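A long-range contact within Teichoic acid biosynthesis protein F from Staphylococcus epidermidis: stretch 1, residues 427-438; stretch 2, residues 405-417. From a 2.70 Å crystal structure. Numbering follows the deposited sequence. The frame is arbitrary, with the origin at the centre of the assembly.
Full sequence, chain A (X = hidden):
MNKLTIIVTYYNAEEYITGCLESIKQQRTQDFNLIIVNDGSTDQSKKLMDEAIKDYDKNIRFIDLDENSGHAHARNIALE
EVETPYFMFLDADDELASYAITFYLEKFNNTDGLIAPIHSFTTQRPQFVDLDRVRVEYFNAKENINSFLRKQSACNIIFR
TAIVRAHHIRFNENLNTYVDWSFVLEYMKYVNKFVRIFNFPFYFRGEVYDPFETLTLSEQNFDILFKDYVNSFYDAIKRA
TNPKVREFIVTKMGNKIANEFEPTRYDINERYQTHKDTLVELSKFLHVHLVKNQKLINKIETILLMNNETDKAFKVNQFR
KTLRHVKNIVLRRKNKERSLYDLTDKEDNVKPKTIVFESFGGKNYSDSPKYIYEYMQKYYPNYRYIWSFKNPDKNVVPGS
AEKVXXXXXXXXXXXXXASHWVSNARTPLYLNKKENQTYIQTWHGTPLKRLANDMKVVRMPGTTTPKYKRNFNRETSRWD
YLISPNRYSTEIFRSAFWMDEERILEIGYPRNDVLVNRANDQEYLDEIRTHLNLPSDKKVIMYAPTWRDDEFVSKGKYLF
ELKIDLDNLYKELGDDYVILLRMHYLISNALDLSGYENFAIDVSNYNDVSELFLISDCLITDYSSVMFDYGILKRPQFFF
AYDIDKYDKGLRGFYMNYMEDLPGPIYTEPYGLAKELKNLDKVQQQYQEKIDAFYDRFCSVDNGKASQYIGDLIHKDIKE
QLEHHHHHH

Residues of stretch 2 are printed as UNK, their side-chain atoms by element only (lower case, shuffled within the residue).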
# COMPACT_ATOMS: atom_id res chain seq x y z
N THR A 427 19.28 8.01 -27.15
CA THR A 427 18.40 6.92 -26.74
C THR A 427 17.82 7.25 -25.37
O THR A 427 18.47 7.92 -24.57
CB THR A 427 19.06 5.49 -26.80
OG1 THR A 427 19.90 5.28 -25.68
CG2 THR A 427 19.86 5.26 -28.09
N PRO A 428 16.58 6.81 -25.11
CA PRO A 428 15.78 7.21 -23.93
C PRO A 428 16.52 7.07 -22.59
O PRO A 428 17.32 6.16 -22.41
CB PRO A 428 14.57 6.28 -23.97
CG PRO A 428 14.48 5.80 -25.37
CD PRO A 428 15.88 5.82 -25.94
N LEU A 429 16.22 7.97 -21.66
CA LEU A 429 16.84 7.91 -20.34
C LEU A 429 16.29 6.78 -19.43
O LEU A 429 16.98 6.35 -18.50
CB LEU A 429 16.75 9.26 -19.65
CG LEU A 429 17.65 10.29 -20.30
CD1 LEU A 429 17.47 11.63 -19.61
CD2 LEU A 429 19.10 9.85 -20.24
N TYR A 430 15.07 6.30 -19.67
CA TYR A 430 14.59 5.18 -18.87
C TYR A 430 15.36 3.89 -19.18
O TYR A 430 15.26 2.92 -18.43
CB TYR A 430 13.07 4.98 -18.97
CG TYR A 430 12.55 4.95 -20.39
CD1 TYR A 430 12.64 3.79 -21.16
CD2 TYR A 430 11.97 6.08 -20.97
CE1 TYR A 430 12.16 3.76 -22.46
CE2 TYR A 430 11.49 6.07 -22.26
CZ TYR A 430 11.59 4.90 -23.01
OH TYR A 430 11.13 4.88 -24.32
N LEU A 431 16.12 3.85 -20.27
CA LEU A 431 17.03 2.71 -20.49
C LEU A 431 18.26 2.86 -19.60
O LEU A 431 18.73 3.97 -19.36
CB LEU A 431 17.40 2.58 -21.96
CG LEU A 431 16.28 1.93 -22.76
CD1 LEU A 431 16.61 1.73 -24.23
CD2 LEU A 431 15.95 0.61 -22.12
N ASN A 432 18.78 1.74 -19.10
CA ASN A 432 19.87 1.79 -18.11
C ASN A 432 21.23 1.42 -18.67
O ASN A 432 21.52 0.24 -18.86
CB ASN A 432 19.57 0.83 -16.96
CG ASN A 432 18.44 1.30 -16.09
OD1 ASN A 432 18.34 2.50 -15.76
ND2 ASN A 432 17.57 0.36 -15.71
N LYS A 433 22.08 2.41 -18.90
CA LYS A 433 23.40 2.11 -19.44
C LYS A 433 24.39 1.80 -18.32
O LYS A 433 24.90 2.71 -17.66
CB LYS A 433 23.94 3.22 -20.33
CG LYS A 433 24.82 2.65 -21.41
CD LYS A 433 26.19 3.28 -21.40
CE LYS A 433 26.93 3.09 -20.08
NZ LYS A 433 28.38 2.87 -20.32
N LYS A 434 24.64 0.52 -18.10
CA LYS A 434 25.45 0.12 -16.96
C LYS A 434 26.96 0.14 -17.29
O LYS A 434 27.35 0.17 -18.48
CB LYS A 434 25.04 -1.26 -16.49
CG LYS A 434 23.61 -1.60 -16.77
CD LYS A 434 23.44 -3.09 -16.52
CE LYS A 434 22.07 -3.57 -16.95
NZ LYS A 434 21.95 -3.88 -18.40
N GLU A 435 27.78 0.13 -16.23
CA GLU A 435 29.25 0.13 -16.29
C GLU A 435 29.69 -0.99 -17.21
O GLU A 435 30.69 -0.92 -17.92
CB GLU A 435 29.79 -0.18 -14.90
CG GLU A 435 30.96 0.67 -14.46
CD GLU A 435 30.51 1.99 -13.84
OE1 GLU A 435 29.63 1.96 -12.93
OE2 GLU A 435 31.04 3.06 -14.25
N ASN A 436 28.90 -2.04 -17.15
CA ASN A 436 29.05 -3.28 -17.85
C ASN A 436 29.00 -3.13 -19.37
O ASN A 436 29.62 -3.90 -20.10
CB ASN A 436 27.86 -4.13 -17.43
CG ASN A 436 28.19 -5.57 -17.30
OD1 ASN A 436 29.36 -5.92 -17.14
ND2 ASN A 436 27.18 -6.43 -17.35
N GLN A 437 28.24 -2.14 -19.85
CA GLN A 437 27.90 -1.99 -21.28
C GLN A 437 28.61 -0.82 -21.97
O GLN A 437 28.95 0.19 -21.34
CB GLN A 437 26.37 -1.86 -21.42
CG GLN A 437 25.57 -2.93 -20.67
CD GLN A 437 24.07 -2.66 -20.61
OE1 GLN A 437 23.60 -1.83 -19.83
NE2 GLN A 437 23.30 -3.39 -21.41
N THR A 438 28.83 -0.95 -23.28
CA THR A 438 29.47 0.11 -24.04
C THR A 438 28.48 0.77 -25.00
O THR A 438 27.92 0.09 -25.88
CB THR A 438 30.66 -0.40 -24.84
OG1 THR A 438 31.59 -1.03 -23.96
CG2 THR A 438 31.36 0.74 -25.51
N UNK A 405 10.38 -4.68 -30.97
CA UNK A 405 9.53 -3.48 -30.97
C UNK A 405 9.79 -2.58 -29.73
O UNK A 405 10.01 -3.06 -28.61
c UNK A 405 5.69 -3.21 -31.48
c UNK A 405 7.07 -2.76 -31.07
c UNK A 405 8.06 -3.90 -31.04
n UNK A 405 3.33 -2.41 -31.72
c UNK A 405 4.76 -2.01 -31.66
N UNK A 406 9.78 -1.27 -29.94
CA UNK A 406 10.06 -0.39 -28.82
C UNK A 406 9.06 -0.58 -27.70
O UNK A 406 7.87 -0.72 -27.94
c UNK A 406 10.05 1.05 -29.28
c UNK A 406 11.28 3.02 -29.97
n UNK A 406 13.85 5.47 -29.07
n UNK A 406 11.57 5.48 -28.68
c UNK A 406 11.40 1.61 -29.50
c UNK A 406 12.65 4.89 -29.18
n UNK A 406 12.54 3.73 -29.80
N UNK A 407 9.55 -0.60 -26.47
CA UNK A 407 8.69 -0.69 -25.30
C UNK A 407 8.03 -2.02 -25.07
O UNK A 407 7.03 -2.11 -24.36
o UNK A 407 7.69 1.85 -23.49
n UNK A 407 8.91 2.41 -25.34
c UNK A 407 8.06 1.62 -24.66
c UNK A 407 7.62 0.38 -25.35
N UNK A 408 8.59 -3.06 -25.66
CA UNK A 408 8.09 -4.40 -25.49
C UNK A 408 9.06 -5.17 -24.61
O UNK A 408 10.18 -4.72 -24.35
o UNK A 408 9.16 -5.23 -27.49
c UNK A 408 7.92 -5.08 -26.85
N UNK A 409 8.61 -6.32 -24.12
CA UNK A 409 9.46 -7.07 -23.21
C UNK A 409 10.82 -7.33 -23.87
O UNK A 409 11.87 -7.19 -23.24
c UNK A 409 8.78 -8.35 -22.82
N UNK A 410 10.77 -7.67 -25.16
CA UNK A 410 11.96 -8.06 -25.90
C UNK A 410 12.89 -6.88 -26.06
O UNK A 410 14.11 -7.05 -26.11
c UNK A 410 9.52 -10.04 -27.15
o UNK A 410 8.92 -9.02 -26.72
c UNK A 410 11.61 -8.62 -27.27
c UNK A 410 11.03 -10.01 -27.27
o UNK A 410 8.93 -11.09 -27.51
N UNK A 411 12.30 -5.69 -26.18
CA UNK A 411 13.05 -4.44 -26.30
C UNK A 411 13.87 -4.25 -25.05
O UNK A 411 15.08 -4.05 -25.12
c UNK A 411 13.40 -1.48 -27.70
o UNK A 411 14.33 1.94 -26.91
c UNK A 411 13.93 -0.23 -27.81
c UNK A 411 13.09 0.31 -25.64
c UNK A 411 12.71 -1.88 -26.57
c UNK A 411 12.08 -3.27 -26.48
c UNK A 411 13.78 0.67 -26.78
c UNK A 411 12.55 -0.95 -25.55
N UNK A 412 13.22 -4.34 -23.90
CA UNK A 412 13.91 -4.15 -22.63
C UNK A 412 14.98 -5.21 -22.38
O UNK A 412 16.09 -4.88 -21.93
c UNK A 412 10.82 -2.68 -22.03
c UNK A 412 12.80 -1.50 -21.38
c UNK A 412 12.15 -2.72 -21.61
c UNK A 412 12.15 -0.31 -21.53
c UNK A 412 10.83 -0.30 -21.94
c UNK A 412 10.16 -1.48 -22.19
c UNK A 412 12.90 -4.02 -21.47
o UNK A 412 10.20 0.92 -22.10
N UNK A 413 14.67 -6.47 -22.70
CA UNK A 413 15.65 -7.54 -22.62
C UNK A 413 16.89 -7.17 -23.40
O UNK A 413 18.00 -7.11 -22.85
n UNK A 413 12.87 -10.88 -23.39
c UNK A 413 15.07 -8.81 -23.22
c UNK A 413 14.85 -9.96 -22.28
o UNK A 413 14.73 -12.18 -23.23
c UNK A 413 14.14 -11.11 -23.00
N UNK A 414 16.70 -6.94 -24.70
CA UNK A 414 17.80 -6.68 -25.61
C UNK A 414 18.71 -5.64 -25.01
O UNK A 414 19.92 -5.83 -24.93
c UNK A 414 17.28 -6.24 -26.99
N UNK A 415 18.12 -4.54 -24.55
CA UNK A 415 18.93 -3.47 -23.97
C UNK A 415 19.59 -3.82 -22.62
O UNK A 415 20.70 -3.35 -22.32
c UNK A 415 19.28 -0.10 -26.75
c UNK A 415 17.09 -1.61 -26.08
c UNK A 415 18.14 -1.47 -25.19
c UNK A 415 19.24 -0.71 -25.56
c UNK A 415 18.12 -2.18 -23.88
o UNK A 415 18.26 0.38 -28.83
c UNK A 415 17.12 -1.00 -27.28
c UNK A 415 18.22 -0.25 -27.62
N UNK A 416 18.92 -4.63 -21.81
CA UNK A 416 19.54 -5.16 -20.62
C UNK A 416 20.66 -6.14 -20.96
O UNK A 416 21.71 -6.15 -20.32
o UNK A 416 19.08 -6.40 -18.60
c UNK A 416 18.49 -5.87 -19.78
N UNK A 417 20.43 -6.97 -21.98
CA UNK A 417 21.35 -8.06 -22.27
C UNK A 417 22.57 -7.64 -23.05
O UNK A 417 23.58 -8.32 -23.04
o UNK A 417 19.81 -11.77 -23.79
o UNK A 417 18.01 -11.65 -22.51
c UNK A 417 20.64 -9.20 -23.00
c UNK A 417 19.75 -10.06 -22.11
c UNK A 417 19.15 -11.25 -22.86
O HOH W 1 20.14 -2.00 -19.52

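Position 405 carries four carbons in a row ending in a nitrogen, and it does not reach stretch 1. This is Lys405. Its chain is extended and exposed, and its carbonyl opens a type II turn that closes at position 408.

Position 406 has three carbons, a nitrogen, then a carbon bearing two more nitrogens. An end nitrogen lies near CD of Pro428. That planar end is a guanidinium, so this is Arg406. Its CA-to-CB bond points sideways, but the end comes nearer: NH1 lies 3.7 Å from CD of Pro428.

Position 407 has two carbons, the second carrying one oxygen and one nitrogen. The side-chain nitrogen comes near OH of Tyr430. The backbone has a positive phi of 72°, as the third residue of a type II turn requires. The residue is Asn407. Its ND2 gives a weak hydrogen bond to OH of Tyr430, at 3.5 Å.

Position 408 has one carbon and one oxygen, with nothing of stretch 1 in reach. This is Ser408, the N-cap of the helix. Its OG donates to O of Lys405 at 2.6 Å and accepts a weak capping bond from the backbone N of position 411 at 3.4 Å.

Position 409 has a single carbon and makes no contact: Ala409, the first residue of the helix. Position 410 has three carbons, the third carrying two oxygens. This carboxylate is Glu410, exposed and out of reach.

Position 411 has one carbon and a six-carbon ring bearing an oxygen. Its CA-to-CB bond points toward stretch 1, and the residue is buried. The ring oxygen meets CD1 of Leu431. It is Tyr411, with OH 3.5 Å from CD1 of Leu431.

Position 412 has the same atoms, a carbon and a hydroxylated ring. Ring carbons come near CD2 of Leu431 and CD1 of Tyr430, so it is Tyr412. Its CD1 is 3.9 Å from CD2 of Leu431. CD1 of Tyr430 lies at the edge of its ring, 4.1 Å from Tyr412 CE1.

Position 413 has three carbons, the third carrying one oxygen and one nitrogen: Gln413, exposed and without contact. Position 414 has one carbon and is buried but out of reach of stretch 1: Ala414.

Position 415 is a third ring of six carbons with an oxygen. CD1 of Leu431 sits over one face of the ring. This is Tyr415. That CD1 of Leu431 is 3.7 Å from the Tyr415 ring centroid, in a CH-pi contact.

Position 416 has one carbon and one oxygen, and its CA-to-CB bond points away. The side-chain oxygen still comes near NZ of Lys434. This is Ser416. Its backbone O accepts from NZ of Lys434 at 3.0 Å. Position 417 has three carbons and two terminal oxygens. Its CA-to-CB bond points away, and it makes no contact. It is Glu417.

The contact has an apolar part and a polar part. Leu431, at the end of a type I turn, places its side chain among the three tyrosines. Farther along, Lys434 and Gln437 bind carbonyls near the end of stretch 2. NE2 of Gln437 donates to O of Tyr415 at 2.8 Å. A water lies 3.2 Å from O of Tyr415 and 2.7 Å from O of Asn432, and accepts from NZ of Lys434 at 2.8 Å. It thus bridges the two stretches. Together they bury 474 Å².

Stretch 2 (405-417) KRNSAEYYQAYSE
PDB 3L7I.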